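Local coordinates for protein D-ribose pyranase (Bacillus subtilis, PDB 1OGD) that probably catalyses the interconversion of the beta-pyran and beta-furan forms of D-ribose, and is built as a dimer of pentamers, at residues N8-I14 against L38-L42; D17-T21 against Q126-L130; I26-G30 against E116-Y120. All coordinates share one frame; numbering follows the deposited sequence.

Contact 1 (N8-I14 against L38-L42); sequences NSHLAKI and LKIDL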
ATOM      1  N   ASN A   8     -18.109  -9.161 -18.566  1.00 24.46           N
ATOM      2  CA  ASN A   8     -17.141  -8.194 -18.055  1.00 24.56           C
ATOM      3  C   ASN A   8     -16.515  -8.642 -16.739  1.00 23.28           C
ATOM      4  O   ASN A   8     -17.214  -8.875 -15.748  1.00 24.42           O
ATOM      5  CB  ASN A   8     -17.806  -6.831 -17.880  1.00 21.32           C
ATOM      6  CG  ASN A   8     -16.807  -5.744 -17.581  1.00 23.20           C
ATOM      7  OD1 ASN A   8     -16.431  -5.533 -16.424  1.00 25.79           O
ATOM      8  ND2 ASN A   8     -16.343  -5.058 -18.629  1.00 15.98           N
ATOM      9  N   SER A   9     -15.192  -8.751 -16.737  1.00 23.35           N
ATOM     10  CA  SER A   9     -14.466  -9.192 -15.555  1.00 23.10           C
ATOM     11  C   SER A   9     -14.624  -8.241 -14.376  1.00 23.70           C
ATOM     12  O   SER A   9     -14.790  -8.689 -13.242  1.00 25.02           O
ATOM     13  CB  SER A   9     -12.986  -9.391 -15.891  1.00 23.11           C
ATOM     14  OG  SER A   9     -12.381  -8.186 -16.316  1.00 21.01           O
ATOM     15  N   HIS A  10     -14.585  -6.936 -14.632  1.00 23.79           N
ATOM     16  CA  HIS A  10     -14.740  -5.957 -13.555  1.00 23.20           C
ATOM     17  C   HIS A  10     -16.126  -6.067 -12.926  1.00 22.75           C
ATOM     18  O   HIS A  10     -16.264  -6.065 -11.701  1.00 20.19           O
ATOM     19  CB  HIS A  10     -14.559  -4.521 -14.066  1.00 21.33           C
ATOM     20  CG  HIS A  10     -13.282  -4.291 -14.814  1.00 22.05           C
ATOM     21  ND1 HIS A  10     -12.046  -4.640 -14.311  1.00 22.53           N
ATOM     22  CD2 HIS A  10     -13.051  -3.729 -16.024  1.00 20.81           C
ATOM     23  CE1 HIS A  10     -11.110  -4.305 -15.183  1.00 22.88           C
ATOM     24  NE2 HIS A  10     -11.693  -3.750 -16.230  1.00 20.31           N
ATOM     25  N   LEU A  11     -17.154  -6.147 -13.766  1.00 22.83           N
ATOM     26  CA  LEU A  11     -18.520  -6.247 -13.267  1.00 23.79           C
ATOM     27  C   LEU A  11     -18.763  -7.551 -12.522  1.00 22.21           C
ATOM     28  O   LEU A  11     -19.445  -7.567 -11.503  1.00 23.31           O
ATOM     29  CB  LEU A  11     -19.525  -6.114 -14.417  1.00 27.11           C
ATOM     30  CG  LEU A  11     -19.632  -4.733 -15.074  1.00 29.95           C
ATOM     31  CD1 LEU A  11     -20.732  -4.748 -16.129  1.00 31.19           C
ATOM     32  CD2 LEU A  11     -19.939  -3.689 -14.022  1.00 31.89           C
ATOM     33  N   ALA A  12     -18.206  -8.644 -13.034  1.00 23.24           N
ATOM     34  CA  ALA A  12     -18.380  -9.946 -12.398  1.00 22.17           C
ATOM     35  C   ALA A  12     -17.921  -9.886 -10.938  1.00 23.21           C
ATOM     36  O   ALA A  12     -18.567 -10.440 -10.049  1.00 23.79           O
ATOM     37  CB  ALA A  12     -17.579 -11.006 -13.157  1.00 20.95           C
ATOM     38  N   LYS A  13     -16.808  -9.200 -10.693  1.00 23.07           N
ATOM     39  CA  LYS A  13     -16.282  -9.096  -9.332  1.00 23.20           C
ATOM     40  C   LYS A  13     -17.225  -8.326  -8.421  1.00 22.84           C
ATOM     41  O   LYS A  13     -17.361  -8.660  -7.246  1.00 24.08           O
ATOM     42  CB  LYS A  13     -14.899  -8.452  -9.353  1.00 21.53           C
ATOM     43  CG  LYS A  13     -13.885  -9.272 -10.135  1.00 23.38           C
ATOM     44  CD  LYS A  13     -12.550  -8.551 -10.265  1.00 24.97           C
ATOM     45  CE  LYS A  13     -11.569  -9.397 -11.036  1.00 23.35           C
ATOM     46  NZ  LYS A  13     -10.317  -8.664 -11.323  1.00 27.33           N
ATOM     47  N   ILE A  14     -17.880  -7.305  -8.968  1.00 22.53           N
ATOM     48  CA  ILE A  14     -18.833  -6.512  -8.200  1.00 23.80           C
ATOM     49  C   ILE A  14     -20.094  -7.334  -7.907  1.00 23.93           C
ATOM     50  O   ILE A  14     -20.579  -7.360  -6.773  1.00 21.58           O
ATOM     51  CB  ILE A  14     -19.251  -5.214  -8.959  1.00 25.30           C
ATOM     52  CG1 ILE A  14     -18.047  -4.281  -9.121  1.00 27.01           C
ATOM     53  CG2 ILE A  14     -20.352  -4.484  -8.191  1.00 25.13           C
ATOM     54  CD1 ILE A  14     -17.412  -3.883  -7.800  1.00 30.03           C
ATOM     55  N   LEU A  38     -16.081   2.984  -6.303  1.00 26.35           N
ATOM     56  CA  LEU A  38     -15.432   2.371  -7.451  1.00 27.03           C
ATOM     57  C   LEU A  38     -16.103   2.767  -8.760  1.00 26.72           C
ATOM     58  O   LEU A  38     -17.329   2.719  -8.891  1.00 26.99           O
ATOM     59  CB  LEU A  38     -15.451   0.848  -7.320  1.00 28.35           C
ATOM     60  CG  LEU A  38     -14.873   0.072  -8.507  1.00 31.56           C
ATOM     61  CD1 LEU A  38     -13.371   0.350  -8.636  1.00 33.64           C
ATOM     62  CD2 LEU A  38     -15.128  -1.423  -8.307  1.00 32.05           C
ATOM     63  N   LYS A  39     -15.285   3.133  -9.736  1.00 25.42           N
ATOM     64  CA  LYS A  39     -15.779   3.538 -11.039  1.00 24.54           C
ATOM     65  C   LYS A  39     -15.321   2.575 -12.129  1.00 22.66           C
ATOM     66  O   LYS A  39     -14.130   2.342 -12.316  1.00 20.92           O
ATOM     67  CB  LYS A  39     -15.283   4.950 -11.348  1.00 26.66           C
ATOM     68  CG  LYS A  39     -15.707   5.516 -12.688  1.00 28.95           C
ATOM     69  CD  LYS A  39     -15.071   6.881 -12.843  1.00 31.46           C
ATOM     70  CE  LYS A  39     -15.447   7.560 -14.127  1.00 32.18           C
ATOM     71  NZ  LYS A  39     -14.785   8.886 -14.166  1.00 32.64           N
ATOM     72  N   ILE A  40     -16.281   2.009 -12.853  1.00 22.63           N
ATOM     73  CA  ILE A  40     -15.972   1.092 -13.937  1.00 20.69           C
ATOM     74  C   ILE A  40     -16.505   1.757 -15.198  1.00 22.13           C
ATOM     75  O   ILE A  40     -17.715   1.847 -15.403  1.00 21.71           O
ATOM     76  CB  ILE A  40     -16.645  -0.266 -13.705  1.00 23.49           C
ATOM     77  CG1 ILE A  40     -16.158  -0.855 -12.376  1.00 26.35           C
ATOM     78  CG2 ILE A  40     -16.313  -1.209 -14.844  1.00 23.33           C
ATOM     79  CD1 ILE A  40     -16.866  -2.138 -11.946  1.00 28.43           C
ATOM     80  N   ASP A  41     -15.589   2.228 -16.036  1.00 21.50           N
ATOM     81  CA  ASP A  41     -15.950   2.944 -17.254  1.00 24.09           C
ATOM     82  C   ASP A  41     -15.962   2.036 -18.485  1.00 25.55           C
ATOM     83  O   ASP A  41     -14.918   1.560 -18.930  1.00 25.26           O
ATOM     84  CB  ASP A  41     -14.967   4.103 -17.438  1.00 22.32           C
ATOM     85  CG  ASP A  41     -15.425   5.115 -18.466  1.00 25.75           C
ATOM     86  OD1 ASP A  41     -14.776   6.180 -18.548  1.00 22.77           O
ATOM     87  OD2 ASP A  41     -16.415   4.855 -19.191  1.00 23.68           O
ATOM     88  N   LEU A  42     -17.154   1.807 -19.033  1.00 26.14           N
ATOM     89  CA  LEU A  42     -17.320   0.949 -20.202  1.00 26.07           C
ATOM     90  C   LEU A  42     -17.435   1.743 -21.492  1.00 27.69           C
ATOM     91  O   LEU A  42     -17.447   1.163 -22.578  1.00 26.24           O
ATOM     92  CB  LEU A  42     -18.579   0.081 -20.053  1.00 28.24           C
ATOM     93  CG  LEU A  42     -18.680  -0.852 -18.839  1.00 28.57           C
ATOM     94  CD1 LEU A  42     -20.067  -1.485 -18.794  1.00 29.62           C
ATOM     95  CD2 LEU A  42     -17.595  -1.920 -18.920  1.00 27.83           C
TER
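Ile40 CG2 approaches the imidazole of His10 obliquely, and it is the stem of His10 that meets the strand, His10 CB lying 3.8 Å from Ile40 CG2. One face of the ring carries Ser9 OG over its centre, 4.1 Å above the plane; the polar end of the ring finds its partner in Asp41 of a neighbouring subunit. The second flat group, the amide of Asn8, works in two directions. Asn8 is the N-cap of helix 9-17, and its OD1 accepts from Leu11 N at 2.8 Å, in the carbonyl plane and on a lone pair. A chi1 of -170° puts CG beside the carbonyl carbon, from where ND2 meets Leu42 CD2; ND2 also hydrogen-bonds to backbone carbonyls of Asp41 and Ser43 in that same neighbouring subunit.

This is helix-on-sheet packing in an alpha/beta fold. Segment 9-14 of the helix runs roughly antiparallel to strand 38-41, an edge strand of the mixed sheet within the chain, with 145° between their N-to-C directions and 9.8 Å between the axes at closest approach. Ile40 lies at the middle of the contact: Ile40 CD1 reaches Ile14 CG1 at 3.7 Å and, more loosely, Leu11 CD2. Ile14 and Leu38 lie alongside each other, pointing opposite ways, and Ile14 CD1 comes to 3.4 Å from Leu38 CD2, closer than is comfortable for two carbons. At the far end Leu11 CD1 meets Leu42 CD1, and Ile112 of the adjoining strand 110-113 touches both leucines.

Contact 2 (D17-T21 against Q126-L130); sequences DLGHT and QAGVL. With RIP (beta-D-ribopyranose), chain H.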
ATOM      1  N   ASP A  17     -19.946  -9.960  -4.978  1.00 24.39           N
ATOM      2  CA  ASP A  17     -20.024  -9.548  -3.584  1.00 25.54           C
ATOM      3  C   ASP A  17     -21.363  -8.968  -3.176  1.00 26.18           C
ATOM      4  O   ASP A  17     -21.585  -8.701  -1.999  1.00 27.53           O
ATOM      5  CB  ASP A  17     -18.919  -8.536  -3.250  1.00 27.27           C
ATOM      6  CG  ASP A  17     -17.568  -9.192  -3.073  1.00 29.04           C
ATOM      7  OD1 ASP A  17     -17.526 -10.301  -2.499  1.00 30.00           O
ATOM      8  OD2 ASP A  17     -16.549  -8.603  -3.495  1.00 30.33           O
ATOM      9  N   LEU A  18     -22.262  -8.779  -4.136  1.00 25.98           N
ATOM     10  CA  LEU A  18     -23.564  -8.211  -3.821  1.00 27.30           C
ATOM     11  C   LEU A  18     -24.358  -9.029  -2.814  1.00 27.39           C
ATOM     12  O   LEU A  18     -24.466 -10.251  -2.919  1.00 28.12           O
ATOM     13  CB  LEU A  18     -24.406  -8.031  -5.090  1.00 27.69           C
ATOM     14  CG  LEU A  18     -24.007  -6.903  -6.039  1.00 28.69           C
ATOM     15  CD1 LEU A  18     -24.927  -6.916  -7.251  1.00 30.36           C
ATOM     16  CD2 LEU A  18     -24.086  -5.569  -5.315  1.00 29.29           C
ATOM     17  N   GLY A  19     -24.902  -8.325  -1.831  1.00 27.62           N
ATOM     18  CA  GLY A  19     -25.723  -8.940  -0.808  1.00 28.14           C
ATOM     19  C   GLY A  19     -27.053  -8.214  -0.860  1.00 28.74           C
ATOM     20  O   GLY A  19     -27.167  -7.192  -1.535  1.00 30.75           O
ATOM     21  N   HIS A  20     -28.055  -8.716  -0.154  1.00 28.99           N
ATOM     22  CA  HIS A  20     -29.367  -8.083  -0.162  1.00 28.56           C
ATOM     23  C   HIS A  20     -29.324  -6.600   0.209  1.00 28.21           C
ATOM     24  O   HIS A  20     -28.835  -6.235   1.275  1.00 28.08           O
ATOM     25  CB  HIS A  20     -30.309  -8.813   0.801  1.00 29.43           C
ATOM     26  CG  HIS A  20     -31.750  -8.457   0.617  1.00 33.64           C
ATOM     27  ND1 HIS A  20     -32.716  -8.757   1.553  1.00 36.28           N
ATOM     28  CD2 HIS A  20     -32.393  -7.836  -0.402  1.00 34.82           C
ATOM     29  CE1 HIS A  20     -33.892  -8.336   1.119  1.00 38.53           C
ATOM     30  NE2 HIS A  20     -33.724  -7.775  -0.065  1.00 37.44           N
ATOM     31  N   THR A  21     -29.862  -5.771  -0.681  1.00 27.05           N
ATOM     32  CA  THR A  21     -29.948  -4.312  -0.543  1.00 28.70           C
ATOM     33  C   THR A  21     -28.739  -3.506  -1.026  1.00 28.57           C
ATOM     34  O   THR A  21     -28.807  -2.274  -1.064  1.00 29.41           O
ATOM     35  CB  THR A  21     -30.300  -3.844   0.915  1.00 29.30           C
ATOM     36  OG1 THR A  21     -29.181  -4.040   1.790  1.00 27.94           O
ATOM     37  CG2 THR A  21     -31.506  -4.603   1.444  1.00 29.26           C
ATOM     38  N   GLN A 126     -31.047  -1.829  -6.823  1.00 29.21           N
ATOM     39  CA  GLN A 126     -30.901  -2.351  -5.473  1.00 29.55           C
ATOM     40  C   GLN A 126     -31.044  -3.866  -5.514  1.00 30.84           C
ATOM     41  O   GLN A 126     -32.071  -4.397  -5.944  1.00 30.50           O
ATOM     42  CB  GLN A 126     -31.956  -1.747  -4.548  1.00 31.25           C
ATOM     43  CG  GLN A 126     -31.659  -1.974  -3.076  1.00 33.75           C
ATOM     44  CD  GLN A 126     -32.656  -1.288  -2.169  1.00 36.56           C
ATOM     45  OE1 GLN A 126     -33.650  -1.886  -1.754  1.00 38.72           O
ATOM     46  NE2 GLN A 126     -32.404  -0.018  -1.867  1.00 36.15           N
ATOM     47  N   ALA A 127     -30.001  -4.554  -5.059  1.00 30.11           N
ATOM     48  CA  ALA A 127     -29.956  -6.011  -5.061  1.00 30.07           C
ATOM     49  C   ALA A 127     -31.038  -6.700  -4.238  1.00 30.05           C
ATOM     50  O   ALA A 127     -31.319  -6.318  -3.104  1.00 28.44           O
ATOM     51  CB  ALA A 127     -28.583  -6.482  -4.589  1.00 29.00           C
ATOM     52  N   GLY A 128     -31.634  -7.731  -4.825  1.00 31.43           N
ATOM     53  CA  GLY A 128     -32.650  -8.486  -4.119  1.00 33.20           C
ATOM     54  C   GLY A 128     -31.994  -9.714  -3.522  1.00 34.29           C
ATOM     55  O   GLY A 128     -30.781  -9.724  -3.308  1.00 34.99           O
ATOM     56  N   VAL A 129     -32.778 -10.750  -3.250  1.00 35.77           N
ATOM     57  CA  VAL A 129     -32.231 -11.978  -2.687  1.00 37.74           C
ATOM     58  C   VAL A 129     -32.776 -13.181  -3.466  1.00 39.50           C
ATOM     59  O   VAL A 129     -33.900 -13.141  -3.978  1.00 38.86           O
ATOM     60  CB  VAL A 129     -32.572 -12.081  -1.176  1.00 38.73           C
ATOM     61  CG1 VAL A 129     -34.070 -12.191  -0.984  1.00 39.38           C
ATOM     62  CG2 VAL A 129     -31.835 -13.254  -0.547  1.00 39.42           C
ATOM     63  N   LEU A 130     -31.972 -14.240  -3.567  1.00 39.91           N
ATOM     64  CA  LEU A 130     -32.357 -15.437  -4.315  1.00 41.81           C
ATOM     65  C   LEU A 130     -33.149 -16.492  -3.543  1.00 42.67           C
ATOM     66  O   LEU A 130     -33.370 -17.591  -4.047  1.00 44.06           O
ATOM     67  CB  LEU A 130     -31.113 -16.091  -4.914  1.00 42.37           C
ATOM     68  CG  LEU A 130     -30.326 -15.238  -5.907  1.00 44.42           C
ATOM     69  CD1 LEU A 130     -29.058 -15.968  -6.322  1.00 44.31           C
ATOM     70  CD2 LEU A 130     -31.199 -14.933  -7.116  1.00 44.14           C
TER
HETATM   71  C1  RIP H1132     -30.577 -10.820   3.774  1.00 42.84           C
HETATM   72  C2  RIP H1132     -30.240 -12.127   4.446  1.00 41.61           C
HETATM   73  C3  RIP H1132     -31.372 -12.534   5.373  1.00 42.62           C
HETATM   74  C4  RIP H1132     -32.733 -12.586   4.695  1.00 43.41           C
HETATM   75  C5  RIP H1132     -32.980 -11.227   4.043  1.00 43.16           C
HETATM   76  O1  RIP H1132     -30.550  -9.750   4.697  1.00 44.44           O
HETATM   77  O2  RIP H1132     -30.039 -13.087   3.435  1.00 39.52           O
HETATM   78  O3  RIP H1132     -31.085 -13.762   5.991  1.00 43.18           O
HETATM   79  O4  RIP H1132     -32.762 -13.578   3.692  1.00 44.57           O
HETATM   80  O5  RIP H1132     -31.900 -10.822   3.176  1.00 43.10           O
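Val129 sits over one face of the His20 imidazole, its CB 4.2 Å from the ring centroid and 13° off the normal, a CH-pi contact displaced toward the rim. The opposite face is taken by Thr21 CG2, also offset, so the ring is sandwiched between two branched side chains and its tilt is largely fixed. Its edge is used differently on its two sides. His20 CD2 comes to 3.3 Å from Ala127 O near the ring plane, whereas His20 ND1 donates to the ring oxygen O5 of a bound beta-D-ribopyranose at 2.8 Å. A first torsion with CG anti to the backbone N (chi1 -166°) swings the imidazole across to the 126-130 segment, and NE2 is held by Glu65 of strand 64-70, a second-shell partner that helps set the rotation of the ring.

The arrangement belongs to an active site shared between subunits: His20 is the inferred proton donor, and the same sugar is bonded by Asp28, His98 and Asn122 of a neighbouring subunit. A histidine N-H directed at O5 is consistent with a step that opens the pyranose ring.

Beyond the imidazole, backbone and small side chains do the joining. Thr21 N donates to Ala127 O at 2.9 Å, linking the loop after helix 9-17 to the end of strand 123-127. The methyl of Ala127 turns toward the loop, its CB 3.4 Å from Gly19 O, with Leu18 CB touching it at a longer range. Further along the strand, the aliphatic CG of Gln126 lies 3.5 Å from Thr21 O, whose carbonyl also accepts from Lys23.

Contact 3 (I26-G30 against E116-Y120); sequences IADAG and EFTPY. With RIP (beta-D-ribopyranose), chain G.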
ATOM      1  N   ILE A  26     -25.797   2.806 -12.669  1.00 25.33           N
ATOM      2  CA  ILE A  26     -25.530   2.782 -14.102  1.00 25.45           C
ATOM      3  C   ILE A  26     -25.653   4.257 -14.430  1.00 25.76           C
ATOM      4  O   ILE A  26     -26.677   4.875 -14.140  1.00 25.76           O
ATOM      5  CB  ILE A  26     -26.584   1.984 -14.889  1.00 27.04           C
ATOM      6  CG1 ILE A  26     -26.552   0.516 -14.456  1.00 28.69           C
ATOM      7  CG2 ILE A  26     -26.279   2.071 -16.379  1.00 24.90           C
ATOM      8  CD1 ILE A  26     -27.691  -0.319 -15.020  1.00 32.58           C
ATOM      9  N   ALA A  27     -24.619   4.832 -15.024  1.00 26.52           N
ATOM     10  CA  ALA A  27     -24.644   6.263 -15.289  1.00 25.94           C
ATOM     11  C   ALA A  27     -24.374   6.679 -16.714  1.00 26.06           C
ATOM     12  O   ALA A  27     -23.795   5.925 -17.494  1.00 26.14           O
ATOM     13  CB  ALA A  27     -23.634   6.953 -14.369  1.00 25.65           C
ATOM     14  N   ASP A  28     -24.808   7.892 -17.050  1.00 26.55           N
ATOM     15  CA  ASP A  28     -24.534   8.438 -18.368  1.00 26.82           C
ATOM     16  C   ASP A  28     -23.121   9.012 -18.264  1.00 27.58           C
ATOM     17  O   ASP A  28     -22.516   8.971 -17.187  1.00 26.60           O
ATOM     18  CB  ASP A  28     -25.569   9.509 -18.765  1.00 29.52           C
ATOM     19  CG  ASP A  28     -25.662  10.669 -17.775  1.00 28.53           C
ATOM     20  OD1 ASP A  28     -26.808  11.078 -17.482  1.00 26.55           O
ATOM     21  OD2 ASP A  28     -24.619  11.186 -17.312  1.00 26.18           O
ATOM     22  N   ALA A  29     -22.594   9.531 -19.367  1.00 26.46           N
ATOM     23  CA  ALA A  29     -21.236  10.059 -19.385  1.00 25.66           C
ATOM     24  C   ALA A  29     -20.961  11.298 -18.528  1.00 25.41           C
ATOM     25  O   ALA A  29     -19.799  11.683 -18.346  1.00 25.47           O
ATOM     26  CB  ALA A  29     -20.816  10.328 -20.824  1.00 23.38           C
ATOM     27  N   GLY A  30     -22.004  11.911 -17.982  1.00 23.85           N
ATOM     28  CA  GLY A  30     -21.786  13.114 -17.203  1.00 24.77           C
ATOM     29  C   GLY A  30     -21.909  13.022 -15.697  1.00 25.06           C
ATOM     30  O   GLY A  30     -21.443  13.913 -14.997  1.00 26.37           O
ATOM     31  N   GLU A 116     -23.629   6.893 -22.750  1.00 30.50           N
ATOM     32  CA  GLU A 116     -24.889   7.603 -22.927  1.00 31.71           C
ATOM     33  C   GLU A 116     -24.758   9.118 -22.814  1.00 33.16           C
ATOM     34  O   GLU A 116     -24.353   9.642 -21.772  1.00 32.63           O
ATOM     35  CB  GLU A 116     -25.911   7.113 -21.904  1.00 32.23           C
ATOM     36  CG  GLU A 116     -27.331   7.602 -22.151  1.00 34.58           C
ATOM     37  CD  GLU A 116     -27.912   7.044 -23.439  1.00 37.14           C
ATOM     38  OE1 GLU A 116     -27.887   5.807 -23.610  1.00 35.40           O
ATOM     39  OE2 GLU A 116     -28.396   7.838 -24.276  1.00 39.64           O
ATOM     40  N   PHE A 117     -25.116   9.814 -23.892  1.00 32.98           N
ATOM     41  CA  PHE A 117     -25.060  11.270 -23.932  1.00 33.17           C
ATOM     42  C   PHE A 117     -26.437  11.931 -23.878  1.00 33.74           C
ATOM     43  O   PHE A 117     -26.683  12.908 -24.587  1.00 34.03           O
ATOM     44  CB  PHE A 117     -24.326  11.743 -25.193  1.00 33.18           C
ATOM     45  CG  PHE A 117     -22.872  12.065 -24.974  1.00 34.24           C
ATOM     46  CD1 PHE A 117     -22.027  11.159 -24.339  1.00 34.02           C
ATOM     47  CD2 PHE A 117     -22.340  13.270 -25.428  1.00 34.51           C
ATOM     48  CE1 PHE A 117     -20.670  11.447 -24.162  1.00 35.72           C
ATOM     49  CE2 PHE A 117     -20.984  13.567 -25.257  1.00 35.86           C
ATOM     50  CZ  PHE A 117     -20.148  12.652 -24.622  1.00 34.21           C
ATOM     51  N   THR A 118     -27.338  11.401 -23.058  1.00 33.07           N
ATOM     52  CA  THR A 118     -28.661  12.002 -22.920  1.00 35.17           C
ATOM     53  C   THR A 118     -28.922  12.313 -21.451  1.00 35.33           C
ATOM     54  O   THR A 118     -28.485  11.577 -20.567  1.00 37.66           O
ATOM     55  CB  THR A 118     -29.797  11.092 -23.470  1.00 34.69           C
ATOM     56  OG1 THR A 118     -29.863   9.876 -22.714  1.00 37.14           O
ATOM     57  CG2 THR A 118     -29.555  10.773 -24.930  1.00 33.18           C
ATOM     58  N   PRO A 119     -29.639  13.414 -21.176  1.00 35.84           N
ATOM     59  CA  PRO A 119     -29.995  13.896 -19.838  1.00 35.37           C
ATOM     60  C   PRO A 119     -30.630  12.901 -18.872  1.00 35.48           C
ATOM     61  O   PRO A 119     -31.599  12.215 -19.203  1.00 33.96           O
ATOM     62  CB  PRO A 119     -30.935  15.065 -20.131  1.00 35.73           C
ATOM     63  CG  PRO A 119     -30.429  15.579 -21.427  1.00 35.70           C
ATOM     64  CD  PRO A 119     -30.195  14.311 -22.205  1.00 36.35           C
ATOM     65  N   TYR A 120     -30.072  12.858 -17.665  1.00 34.03           N
ATOM     66  CA  TYR A 120     -30.548  12.013 -16.576  1.00 32.87           C
ATOM     67  C   TYR A 120     -30.725  10.525 -16.865  1.00 31.06           C
ATOM     68  O   TYR A 120     -31.621   9.877 -16.318  1.00 30.89           O
ATOM     69  CB  TYR A 120     -31.847  12.594 -16.017  1.00 35.80           C
ATOM     70  CG  TYR A 120     -31.743  14.073 -15.717  1.00 37.76           C
ATOM     71  CD1 TYR A 120     -32.021  15.025 -16.700  1.00 38.52           C
ATOM     72  CD2 TYR A 120     -31.316  14.521 -14.464  1.00 38.30           C
ATOM     73  CE1 TYR A 120     -31.874  16.388 -16.442  1.00 39.46           C
ATOM     74  CE2 TYR A 120     -31.165  15.878 -14.197  1.00 38.11           C
ATOM     75  CZ  TYR A 120     -31.445  16.805 -15.190  1.00 39.82           C
ATOM     76  OH  TYR A 120     -31.292  18.148 -14.929  1.00 41.58           O
TER
HETATM   77  C1  RIP G1134     -25.042  14.978 -14.573  1.00 39.76           C
HETATM   78  C2  RIP G1134     -25.650  13.843 -15.358  1.00 37.21           C
HETATM   79  C3  RIP G1134     -27.133  14.107 -15.566  1.00 39.24           C
HETATM   80  C4  RIP G1134     -27.438  15.459 -16.199  1.00 39.61           C
HETATM   81  C5  RIP G1134     -26.781  16.531 -15.337  1.00 40.55           C
HETATM   82  O1  RIP G1134     -25.489  14.977 -13.233  1.00 41.81           O
HETATM   83  O2  RIP G1134     -24.966  13.760 -16.590  1.00 35.15           O
HETATM   84  O3  RIP G1134     -27.712  13.072 -16.318  1.00 38.13           O
HETATM   85  O4  RIP G1134     -26.902  15.547 -17.505  1.00 40.64           O
HETATM   86  O5  RIP G1134     -25.375  16.282 -15.119  1.00 39.91           O
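Asp28, whose CB rests 3.2 Å from Glu116 O, presents a carboxylate oxygen, OD2, that several groups grip. Hydroxyl O2 of the bound beta-D-ribopyranose donates to Asp28 OD2 at 2.7 Å, Gly30 N closes an Asx turn on its anti side at 2.8 Å, and Leu31 N adds a weak bond. Asp28 OD1 takes sugar O3 at a very short 2.5 Å, so the two oxygens of one carboxylate each take one of two neighbouring hydroxyls. A chi1 of 57° sets CG between the backbone N and the carbonyl carbon, from where OD1 and OD2 reach the sugar.

Loop 116-120 follows strand 110-113 and curls round the end of strand 23-27, forming one wall of the pocket. A nearly straight bond from Ala29 N to Glu116 O (3.0 Å, 175°) ties the two together; Ala29 CB touches Phe117 CE1, and the Phe117 ring also meets Phe131 of a neighbouring subunit. Within the loop Thr118 OG1 donates to Glu116 OE2 from above the carboxylate plane and is also hydrogen-bonded to Asn77 ND2, while Glu116 OE1 accepts from Phe51 N. Tyr120 adds to this wall: its N gives a weak bond to sugar O3, its ring carries sugar C4 over the centre of one face, and His98 meets that ring edge-to-face.

Replacing Asp28 with an alanine would probably leave sugar O2 and O3 without their shared acceptor and Gly30 N without its turn partner. Gripping both hydroxyls suggests that the carboxylate helps to fix the orientation of the sugar, which His20 of a neighbouring subunit also hydrogen-bonds.

From the N terminus, residues 8-14, the N-cap and first turns of helix 9-17, enter contact 1, which closes a short loop when strand 38-41 returns to pack against them. Inside that loop lie the first halves of the other two contacts: 17-21, directly after the helix, and 26-30, at the end of strand 23-27. Their partners come much later, 116-120 and then 126-130, so contact 1 crosses both, while contact 3 falls wholly within the long loop of contact 2. All three reach the one mixed sheet: contact 1 covers one edge strand, and contacts 2 and 3 lie about 24 Å apart, centre to centre, on opposite sides of the chain's centre, each supplying part of a ribose site completed by a neighbouring subunit.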